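Local structure of aldehyde dehydrogenase (Staphylococcus aureus, 6K0Z) at residues D255-H260 / P347-L352; Q309-F314 / L330-S335; K221-V226 / L371-F376. The protein oxidises 4,4'-diaponeurosporen-4-al to 4,4'-diaponeurosporenoic acid with NAD+, a step in making the carotenoid staphyloxanthin. The protein carries 1 engineered substitution. All coordinates share one frame; numbering follows the deposited sequence.

Interaction 1: residues D255-H260 / P347-L352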
loop_
_atom_site.group_PDB
_atom_site.type_symbol
_atom_site.label_atom_id
_atom_site.label_comp_id
_atom_site.label_asym_id
_atom_site.label_seq_id
_atom_site.Cartn_x
_atom_site.Cartn_y
_atom_site.Cartn_z
ATOM N N ASP A 255 -21.137 -9.318 13.685
ATOM C CA ASP A 255 -20.787 -9.613 15.064
ATOM C C ASP A 255 -21.868 -9.196 16.052
ATOM O O ASP A 255 -22.006 -9.829 17.105
ATOM C CB ASP A 255 -19.476 -8.924 15.422
ATOM C CG ASP A 255 -18.913 -9.410 16.720
ATOM O OD1 ASP A 255 -19.352 -8.935 17.792
ATOM O OD2 ASP A 255 -18.035 -10.292 16.656
ATOM N N TYR A 256 -22.627 -8.142 15.754
ATOM C CA TYR A 256 -23.715 -7.724 16.628
ATOM C C TYR A 256 -24.661 -6.839 15.835
ATOM O O TYR A 256 -24.276 -6.243 14.827
ATOM C CB TYR A 256 -23.197 -6.990 17.868
ATOM C CG TYR A 256 -22.508 -5.686 17.560
ATOM C CD1 TYR A 256 -23.229 -4.505 17.455
ATOM C CD2 TYR A 256 -21.135 -5.634 17.379
ATOM C CE1 TYR A 256 -22.601 -3.311 17.179
ATOM C CE2 TYR A 256 -20.501 -4.450 17.101
ATOM C CZ TYR A 256 -21.237 -3.290 17.003
ATOM O OH TYR A 256 -20.603 -2.103 16.727
ATOM N N ILE A 257 -25.903 -6.750 16.313
ATOM C CA ILE A 257 -26.964 -6.014 15.632
ATOM C C ILE A 257 -27.264 -4.738 16.402
ATOM O O ILE A 257 -27.447 -4.768 17.626
ATOM C CB ILE A 257 -28.243 -6.855 15.483
ATOM C CG1 ILE A 257 -27.974 -8.114 14.662
ATOM C CG2 ILE A 257 -29.352 -6.021 14.845
ATOM C CD1 ILE A 257 -29.225 -8.906 14.348
ATOM N N LEU A 258 -27.320 -3.622 15.686
ATOM C CA LEU A 258 -27.887 -2.382 16.205
ATOM C C LEU A 258 -29.253 -2.230 15.550
ATOM O O LEU A 258 -29.356 -1.782 14.404
ATOM C CB LEU A 258 -26.990 -1.183 15.912
ATOM C CG LEU A 258 -25.652 -1.085 16.641
ATOM C CD1 LEU A 258 -24.926 0.181 16.227
ATOM C CD2 LEU A 258 -25.867 -1.111 18.136
ATOM N N VAL A 259 -30.301 -2.612 16.281
ATOM C CA VAL A 259 -31.664 -2.645 15.763
ATOM C C VAL A 259 -32.462 -1.523 16.415
ATOM O O VAL A 259 -32.384 -1.319 17.634
ATOM C CB VAL A 259 -32.325 -4.016 15.998
ATOM C CG1 VAL A 259 -32.318 -4.378 17.465
ATOM C CG2 VAL A 259 -33.730 -4.027 15.466
ATOM N N HIS A 260 -33.213 -0.789 15.598
ATOM C CA HIS A 260 -34.030 0.299 16.105
ATOM C C HIS A 260 -35.023 -0.228 17.134
ATOM O O HIS A 260 -35.474 -1.374 17.064
ATOM C CB HIS A 260 -34.758 0.989 14.951
ATOM C CG HIS A 260 -35.564 2.177 15.369
ATOM N ND1 HIS A 260 -36.813 2.064 15.941
ATOM C CD2 HIS A 260 -35.300 3.503 15.303
ATOM C CE1 HIS A 260 -37.283 3.268 16.208
ATOM N NE2 HIS A 260 -36.384 4.160 15.831
ATOM N N PRO A 347 -21.106 -18.507 16.847
ATOM C CA PRO A 347 -22.522 -18.485 16.459
ATOM C C PRO A 347 -23.422 -17.714 17.416
ATOM O O PRO A 347 -24.635 -17.940 17.445
ATOM C CB PRO A 347 -22.881 -19.974 16.437
ATOM C CG PRO A 347 -22.003 -20.562 17.496
ATOM C CD PRO A 347 -20.725 -19.774 17.495
ATOM N N ILE A 348 -22.861 -16.799 18.197
ATOM C CA ILE A 348 -23.636 -15.986 19.127
ATOM C C ILE A 348 -23.873 -14.619 18.504
ATOM O O ILE A 348 -22.921 -13.952 18.081
ATOM C CB ILE A 348 -22.916 -15.846 20.474
ATOM C CG1 ILE A 348 -22.521 -17.222 21.005
ATOM C CG2 ILE A 348 -23.806 -15.114 21.444
ATOM C CD1 ILE A 348 -21.216 -17.226 21.765
ATOM N N LEU A 349 -25.134 -14.187 18.464
ATOM C CA LEU A 349 -25.498 -12.894 17.885
ATOM C C LEU A 349 -26.126 -12.023 18.964
ATOM O O LEU A 349 -27.336 -12.109 19.220
ATOM C CB LEU A 349 -26.443 -13.063 16.696
ATOM C CG LEU A 349 -26.828 -11.792 15.928
ATOM C CD1 LEU A 349 -25.609 -11.029 15.442
ATOM C CD2 LEU A 349 -27.718 -12.128 14.761
ATOM N N PRO A 350 -25.345 -11.174 19.625
ATOM C CA PRO A 350 -25.943 -10.214 20.557
ATOM C C PRO A 350 -26.681 -9.133 19.790
ATOM O O PRO A 350 -26.224 -8.663 18.746
ATOM C CB PRO A 350 -24.733 -9.647 21.310
ATOM C CG PRO A 350 -23.625 -9.767 20.351
ATOM C CD PRO A 350 -23.881 -11.040 19.576
ATOM N N ILE A 351 -27.833 -8.739 20.322
ATOM C CA ILE A 351 -28.684 -7.742 19.692
ATOM C C ILE A 351 -28.895 -6.590 20.664
ATOM O O ILE A 351 -29.301 -6.801 21.813
ATOM C CB ILE A 351 -30.020 -8.354 19.244
ATOM C CG1 ILE A 351 -29.756 -9.411 18.167
ATOM C CG2 ILE A 351 -30.922 -7.286 18.694
ATOM C CD1 ILE A 351 -30.341 -10.763 18.465
ATOM N N LEU A 352 -28.613 -5.376 20.198
ATOM C CA LEU A 352 -28.694 -4.162 20.993
ATOM C C LEU A 352 -29.696 -3.211 20.350
ATOM O O LEU A 352 -29.903 -3.233 19.133
ATOM C CB LEU A 352 -27.315 -3.491 21.104
ATOM C CG LEU A 352 -26.184 -4.202 21.861
ATOM C CD1 LEU A 352 -25.613 -5.391 21.100
ATOM C CD2 LEU A 352 -25.076 -3.219 22.193
#

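Interaction 2: residues Q309-F314 / L330-S335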
loop_
_atom_site.group_PDB
_atom_site.type_symbol
_atom_site.label_atom_id
_atom_site.label_comp_id
_atom_site.label_asym_id
_atom_site.label_seq_id
_atom_site.Cartn_x
_atom_site.Cartn_y
_atom_site.Cartn_z
ATOM N N GLN A 309 -26.060 -15.865 30.119
ATOM C CA GLN A 309 -27.160 -16.814 30.189
ATOM C C GLN A 309 -28.476 -16.158 30.581
ATOM O O GLN A 309 -29.539 -16.657 30.197
ATOM C CB GLN A 309 -26.788 -17.941 31.161
ATOM C CG GLN A 309 -27.934 -18.868 31.571
ATOM C CD GLN A 309 -27.443 -20.083 32.309
ATOM O OE1 GLN A 309 -26.296 -20.128 32.786
ATOM N NE2 GLN A 309 -28.303 -21.088 32.436
ATOM N N MET A 310 -28.430 -15.035 31.301
ATOM C CA MET A 310 -29.657 -14.306 31.603
ATOM C C MET A 310 -30.375 -13.848 30.342
ATOM O O MET A 310 -31.589 -13.621 30.380
ATOM C CB MET A 310 -29.348 -13.093 32.489
ATOM N N ASN A 311 -29.665 -13.740 29.217
ATOM C CA ASN A 311 -30.164 -12.977 28.084
ATOM C C ASN A 311 -30.298 -13.779 26.797
ATOM O O ASN A 311 -30.562 -13.187 25.741
ATOM C CB ASN A 311 -29.276 -11.753 27.857
ATOM C CG ASN A 311 -29.804 -10.531 28.580
ATOM O OD1 ASN A 311 -30.987 -10.214 28.477
ATOM N ND2 ASN A 311 -28.933 -9.827 29.295
ATOM N N ILE A 312 -30.158 -15.100 26.843
ATOM C CA ILE A 312 -30.450 -15.885 25.651
ATOM C C ILE A 312 -31.954 -15.892 25.425
ATOM O O ILE A 312 -32.730 -16.280 26.304
ATOM C CB ILE A 312 -29.901 -17.310 25.757
ATOM C CG1 ILE A 312 -28.378 -17.290 25.780
ATOM C CG2 ILE A 312 -30.361 -18.125 24.572
ATOM C CD1 ILE A 312 -27.789 -17.856 27.014
ATOM N N VAL A 313 -32.337 -15.576 24.214
ATOM C CA VAL A 313 -33.720 -15.538 23.826
ATOM C C VAL A 313 -34.066 -16.586 22.767
ATOM O O VAL A 313 -35.228 -16.839 22.526
ATOM C CB VAL A 313 -34.097 -14.127 23.373
ATOM C CG1 VAL A 313 -32.880 -13.402 22.836
ATOM C CG2 VAL A 313 -35.176 -14.153 22.322
ATOM N N PHE A 314 -33.064 -17.208 22.149
ATOM C CA PHE A 314 -33.281 -18.264 21.143
ATOM C C PHE A 314 -32.074 -19.108 20.820
ATOM O O PHE A 314 -31.308 -18.721 20.009
ATOM C CB PHE A 314 -33.747 -17.707 19.817
ATOM C CG PHE A 314 -33.762 -18.726 18.724
ATOM C CD1 PHE A 314 -34.047 -20.040 18.989
ATOM C CD2 PHE A 314 -33.496 -18.371 17.439
ATOM C CE1 PHE A 314 -34.046 -20.982 17.993
ATOM C CE2 PHE A 314 -33.521 -19.301 16.427
ATOM C CZ PHE A 314 -33.785 -20.611 16.702
ATOM N N LEU A 330 -29.066 -13.279 21.381
ATOM C CA LEU A 330 -29.107 -12.599 22.664
ATOM C C LEU A 330 -30.006 -11.379 22.574
ATOM O O LEU A 330 -30.402 -10.934 21.495
ATOM C CB LEU A 330 -27.701 -12.194 23.117
ATOM C CG LEU A 330 -26.716 -13.361 23.177
ATOM C CD1 LEU A 330 -25.467 -12.972 23.956
ATOM C CD2 LEU A 330 -27.364 -14.615 23.769
ATOM N N ASP A 331 -30.339 -10.845 23.739
ATOM C CA ASP A 331 -31.212 -9.689 23.815
ATOM C C ASP A 331 -30.825 -8.930 25.075
ATOM O O ASP A 331 -30.088 -9.451 25.911
ATOM C CB ASP A 331 -32.676 -10.138 23.791
ATOM C CG ASP A 331 -33.631 -8.989 23.751
ATOM O OD1 ASP A 331 -33.125 -7.855 23.672
ATOM O OD2 ASP A 331 -34.866 -9.206 23.800
ATOM N N HIS A 332 -31.276 -7.673 25.168
ATOM C CA HIS A 332 -30.965 -6.793 26.302
ATOM C C HIS A 332 -29.463 -6.721 26.552
ATOM O O HIS A 332 -29.000 -6.786 27.694
ATOM C CB HIS A 332 -31.678 -7.244 27.579
ATOM C CG HIS A 332 -33.148 -7.558 27.388
ATOM N ND1 HIS A 332 -34.031 -6.685 26.768
ATOM C CD2 HIS A 332 -33.872 -8.651 27.735
ATOM C CE1 HIS A 332 -35.230 -7.231 26.748
ATOM N NE2 HIS A 332 -35.157 -8.419 27.324
ATOM N N VAL A 333 -28.697 -6.587 25.489
ATOM C CA VAL A 333 -27.248 -6.488 25.592
ATOM C C VAL A 333 -26.869 -5.015 25.612
ATOM O O VAL A 333 -27.590 -4.156 25.096
ATOM C CB VAL A 333 -26.574 -7.246 24.432
ATOM C CG1 VAL A 333 -25.141 -7.582 24.783
ATOM C CG2 VAL A 333 -27.353 -8.499 24.113
ATOM N N THR A 334 -25.726 -4.712 26.216
ATOM C CA THR A 334 -25.309 -3.331 26.377
ATOM C C THR A 334 -23.826 -3.203 26.073
ATOM O O THR A 334 -23.094 -4.193 25.997
ATOM C CB THR A 334 -25.615 -2.807 27.786
ATOM O OG1 THR A 334 -25.232 -3.788 28.756
ATOM C CG2 THR A 334 -27.099 -2.522 27.932
ATOM N N SER A 335 -23.398 -1.947 25.917
ATOM C CA SER A 335 -22.038 -1.635 25.494
ATOM C C SER A 335 -20.987 -2.225 26.427
ATOM O O SER A 335 -19.880 -2.557 25.984
ATOM C CB SER A 335 -21.878 -0.114 25.406
ATOM O OG SER A 335 -20.518 0.279 25.287
#

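Interaction 3: residues K221-V226 / L371-F376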
loop_
_atom_site.group_PDB
_atom_site.type_symbol
_atom_site.label_atom_id
_atom_site.label_comp_id
_atom_site.label_asym_id
_atom_site.label_seq_id
_atom_site.Cartn_x
_atom_site.Cartn_y
_atom_site.Cartn_z
ATOM N N LYS A 221 -15.312 -5.852 15.188
ATOM C CA LYS A 221 -16.696 -6.257 15.442
ATOM C C LYS A 221 -17.593 -5.613 14.390
ATOM O O LYS A 221 -17.879 -4.419 14.453
ATOM C CB LYS A 221 -17.126 -5.884 16.861
ATOM C CG LYS A 221 -16.529 -6.796 17.927
ATOM C CD LYS A 221 -16.888 -6.341 19.336
ATOM C CE LYS A 221 -18.341 -6.615 19.660
ATOM N NZ LYS A 221 -18.546 -8.034 20.044
ATOM N N SER A 222 -18.036 -6.391 13.434
ATOM C CA SER A 222 -18.745 -5.860 12.292
ATOM C C SER A 222 -20.164 -5.484 12.669
ATOM O O SER A 222 -20.942 -6.356 13.106
ATOM C CB SER A 222 -18.728 -6.852 11.182
ATOM O OG SER A 222 -17.435 -6.867 10.602
ATOM N N PRO A 223 -20.552 -4.215 12.551
ATOM C CA PRO A 223 -21.924 -3.839 12.938
ATOM C C PRO A 223 -22.925 -4.175 11.843
ATOM O O PRO A 223 -22.572 -4.370 10.686
ATOM C CB PRO A 223 -21.864 -2.307 13.136
ATOM C CG PRO A 223 -20.652 -1.885 12.371
ATOM C CD PRO A 223 -19.713 -3.036 12.253
ATOM N N VAL A 224 -24.175 -4.297 12.244
ATOM C CA VAL A 224 -25.277 -4.311 11.302
ATOM C C VAL A 224 -26.417 -3.455 11.856
ATOM O O VAL A 224 -26.967 -3.747 12.926
ATOM C CB VAL A 224 -25.754 -5.739 10.940
ATOM C CG1 VAL A 224 -25.987 -6.570 12.179
ATOM C CG2 VAL A 224 -26.987 -5.695 10.049
ATOM N N ILE A 225 -26.748 -2.388 11.131
ATOM C CA ILE A 225 -27.799 -1.457 11.509
ATOM C C ILE A 225 -29.085 -1.922 10.835
ATOM O O ILE A 225 -29.191 -1.912 9.605
ATOM C CB ILE A 225 -27.434 -0.028 11.099
ATOM C CG1 ILE A 225 -26.071 0.358 11.680
ATOM C CG2 ILE A 225 -28.511 0.947 11.540
ATOM C CD1 ILE A 225 -25.397 1.497 10.958
ATOM N N VAL A 226 -30.050 -2.354 11.639
ATOM C CA VAL A 226 -31.384 -2.703 11.163
ATOM C C VAL A 226 -32.301 -1.535 11.498
ATOM O O VAL A 226 -32.606 -1.277 12.668
ATOM C CB VAL A 226 -31.883 -4.016 11.776
ATOM C CG1 VAL A 226 -33.200 -4.419 11.142
ATOM C CG2 VAL A 226 -30.832 -5.109 11.581
ATOM N N LEU A 371 -13.880 -4.320 9.942
ATOM C CA LEU A 371 -13.592 -4.848 8.615
ATOM C C LEU A 371 -14.806 -4.747 7.699
ATOM O O LEU A 371 -14.654 -4.484 6.504
ATOM C CB LEU A 371 -13.115 -6.298 8.707
ATOM C CG LEU A 371 -12.828 -6.981 7.375
ATOM C CD1 LEU A 371 -11.792 -6.212 6.567
ATOM C CD2 LEU A 371 -12.356 -8.396 7.619
ATOM N N SER A 372 -16.013 -4.938 8.236
ATOM C CA SER A 372 -17.227 -4.784 7.447
ATOM C C SER A 372 -18.290 -4.032 8.240
ATOM O O SER A 372 -18.244 -3.948 9.468
ATOM C CB SER A 372 -17.782 -6.132 6.974
ATOM O OG SER A 372 -18.197 -6.934 8.061
ATOM N N LEU A 373 -19.254 -3.484 7.503
ATOM C CA LEU A 373 -20.394 -2.785 8.074
ATOM C C LEU A 373 -21.613 -3.070 7.213
ATOM O O LEU A 373 -21.535 -3.025 5.984
ATOM C CB LEU A 373 -20.149 -1.278 8.156
ATOM C CG LEU A 373 -21.277 -0.457 8.773
ATOM C CD1 LEU A 373 -20.701 0.541 9.749
ATOM C CD2 LEU A 373 -22.064 0.255 7.703
ATOM N N TYR A 374 -22.741 -3.339 7.859
ATOM C CA TYR A 374 -23.952 -3.749 7.165
ATOM C C TYR A 374 -25.123 -2.893 7.626
ATOM O O TYR A 374 -25.300 -2.674 8.827
ATOM C CB TYR A 374 -24.235 -5.222 7.434
ATOM C CG TYR A 374 -23.104 -6.145 7.064
ATOM C CD1 TYR A 374 -22.537 -6.112 5.796
ATOM C CD2 TYR A 374 -22.594 -7.052 7.988
ATOM C CE1 TYR A 374 -21.506 -6.967 5.452
ATOM C CE2 TYR A 374 -21.562 -7.909 7.651
ATOM C CZ TYR A 374 -21.024 -7.858 6.383
ATOM O OH TYR A 374 -20.005 -8.702 6.031
ATOM N N LEU A 375 -25.923 -2.411 6.681
ATOM C CA LEU A 375 -27.101 -1.617 6.996
ATOM C C LEU A 375 -28.298 -2.199 6.267
ATOM O O LEU A 375 -28.262 -2.372 5.043
ATOM C CB LEU A 375 -26.917 -0.147 6.609
ATOM C CG LEU A 375 -28.210 0.672 6.482
ATOM C CD1 LEU A 375 -28.944 0.789 7.810
ATOM C CD2 LEU A 375 -27.905 2.053 5.944
ATOM N N PHE A 376 -29.348 -2.499 7.011
ATOM C CA PHE A 376 -30.607 -2.948 6.429
ATOM C C PHE A 376 -31.613 -1.813 6.580
ATOM O O PHE A 376 -32.135 -1.571 7.672
ATOM C CB PHE A 376 -31.071 -4.242 7.083
ATOM C CG PHE A 376 -30.352 -5.452 6.565
ATOM C CD1 PHE A 376 -30.756 -6.059 5.385
ATOM C CD2 PHE A 376 -29.251 -5.959 7.231
ATOM C CE1 PHE A 376 -30.092 -7.166 4.898
ATOM C CE2 PHE A 376 -28.579 -7.063 6.738
ATOM C CZ PHE A 376 -29.001 -7.669 5.576
#

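Interaction 1: residues D255-H260 / P347-L352
Ile257 presses its CD1 against CD2 of Leu349, 3.6 Å away, the two side chains meeting at about a right angle, while Ile351 runs alongside Ile257 in the same direction. Farther along, with chi1 of Val259 at 57°, its CG1 lies between the backbone N and the carbonyl carbon, where it meets CG2 of Ile351 (3.5 Å). On the opposite face CB of Tyr256 touches CG of the Pro350 ring at 3.7 Å, and Leu258 CD2 lies against Leu352 CB. Parallel backbone pairing underlies these contacts: Ile257 N donates to Pro350 O (3.1 Å), and Ile257 O accepts from Leu352 N. Val259 N donates to Leu352 O at 2.9 Å.

Around this first shell, Leu267 and Leu271 of helix 264-279 pack on Ile257 and Leu349. The carboxylate of Asp255 turns to Lys221 in a salt bridge and to Ile344 N. The pair belongs to the largely parallel sheet of the aldehyde dehydrogenase catalytic domain. Pro350 has no N-H to offer Asp255 O, which its CD abuts at 3.3 Å; it joins the pairing through its carbonyl alone, and the first bond is the one from Ile257 N.

Interaction 2: residues Q309-F314 / L330-S335
Asn311 is the first residue of 309-314 to meet the other segment, and it does so with both backbone and side chain. Its carbonyl O takes a weak, bent hydrogen bond from Asp331 N (3.1 Å, 131° at the hydrogen) and also receives the CA-H of Leu330. The side chain points across to His332, where OD1 lies at the edge of the imidazole, with the amide and ring planes turned 59° apart. The details of this amide are doubtful, since the model brings it too close to Asp331 O.

Next comes Ile312, which forms an antiparallel, non-hydrogen-bonded pair with Leu330, their CA atoms 4.6 Å apart. Both side chains emerge on the same face, and Ile312 CG1 meets Leu330 CD2 at 3.5 Å, the branches running at a slant to each other. Leu330 packs in addition on Ile348 of strand 348-354, while Ile312 also touches Thr328.

This is an antiparallel edge added to a sheet whose inner strands run parallel, and it carries a classic beta bulge: Val313 and Phe314 both face Leu329. Past the weak Asp331 N bond, 330-335 has no regular strand structure, and His332 adopts a left-handed backbone conformation.

Val313 directs CG1 into the angle between the Leu330 carbonyl carbon (3.5 Å) and Asp331 CB (3.4 Å). Asp331 holds its carboxyl carbon anti to the backbone N (chi1 -175°), and the carboxylate forms a salt bridge with Lys264 of helix 264-279, although the position of OD1 is less sure. The same helix receives Val313 on Ile268. At Phe314, the second residue of the bulge, the ring leads away from 330-335 and settles against Ser272 and Leu275.

Interaction 3: residues K221-V226 / L371-F376
Val224 supplies the bump on one face of this parallel strand pair: its CG2 fills the hollow between CB of Tyr374 (3.8 Å) and the ring of Phe376, meeting CD2 at the ring edge, close to its plane (3.6 Å). The strands, 10° apart in direction, lie in the sheet of the aldehyde dehydrogenase catalytic domain, an alpha/beta fold with helices packed on both faces. CG2 reaches the hollow because it stands anti to the backbone N of Val224, leaving CG1 in the position between N and carbonyl carbon. Phe376 in turn is packed against Ala235, Arg238 and Ile239 of helix 232-244.

On the other face the bumps are aliphatic. Leu375, extended by a chi1 of 161°, lays CD1 against CB of Ile225 (3.7 Å) and beside the Ile225 carbonyl O, the two side chains slanting past each other. Nearer the start of the strands the Pro223 ring meets Leu373 at about a right angle, CG against CD1 at 3.6 Å. Val386 of helix 380-389 touches Ile225, Leu373 and Leu375.

Between the faces runs the parallel hydrogen-bond pattern. Tyr374 N approaches Pro223 O from a position tilted 32° from the carbonyl plane, whereas Phe376 N points almost straight at Ile225 O (2.7 Å). The Tyr374 carbonyl closes the middle by accepting from Ile225 N.

At the start of the pair Leu371 packs on Ser251, a predicted active-site residue. Beside it, polar groups replace the apolar side chains: Tyr374 OH and Ser372 OG both bind Val252 O, and Ser222 OG is hydrogen-bonded to Ser372 OG at 2.7 Å.

How the interactions relate
The three contacts follow one another across a single sheet, and along the chain interaction 2 is nested within interaction 1, itself nested within interaction 3. Interactions 1 and 3, with centres about 10 Å apart, join where strands 256-260 and 223-226 are neighbours: Leu258 N lies 2.8 Å from Val224 O, a probable hydrogen bond. Interactions 1 and 2 (centres about 9 Å apart) meet at Leu349 O and Leu330 N, probably hydrogen-bonded at 3.0 Å. Interactions 2 and 3 do not touch, their nearest atoms being about 8 Å apart. Interaction 3 comes closest to the predicted active site, its Leu371 side chain about 4 Å from that of Ser251 and about 5 Å from that of Glu217.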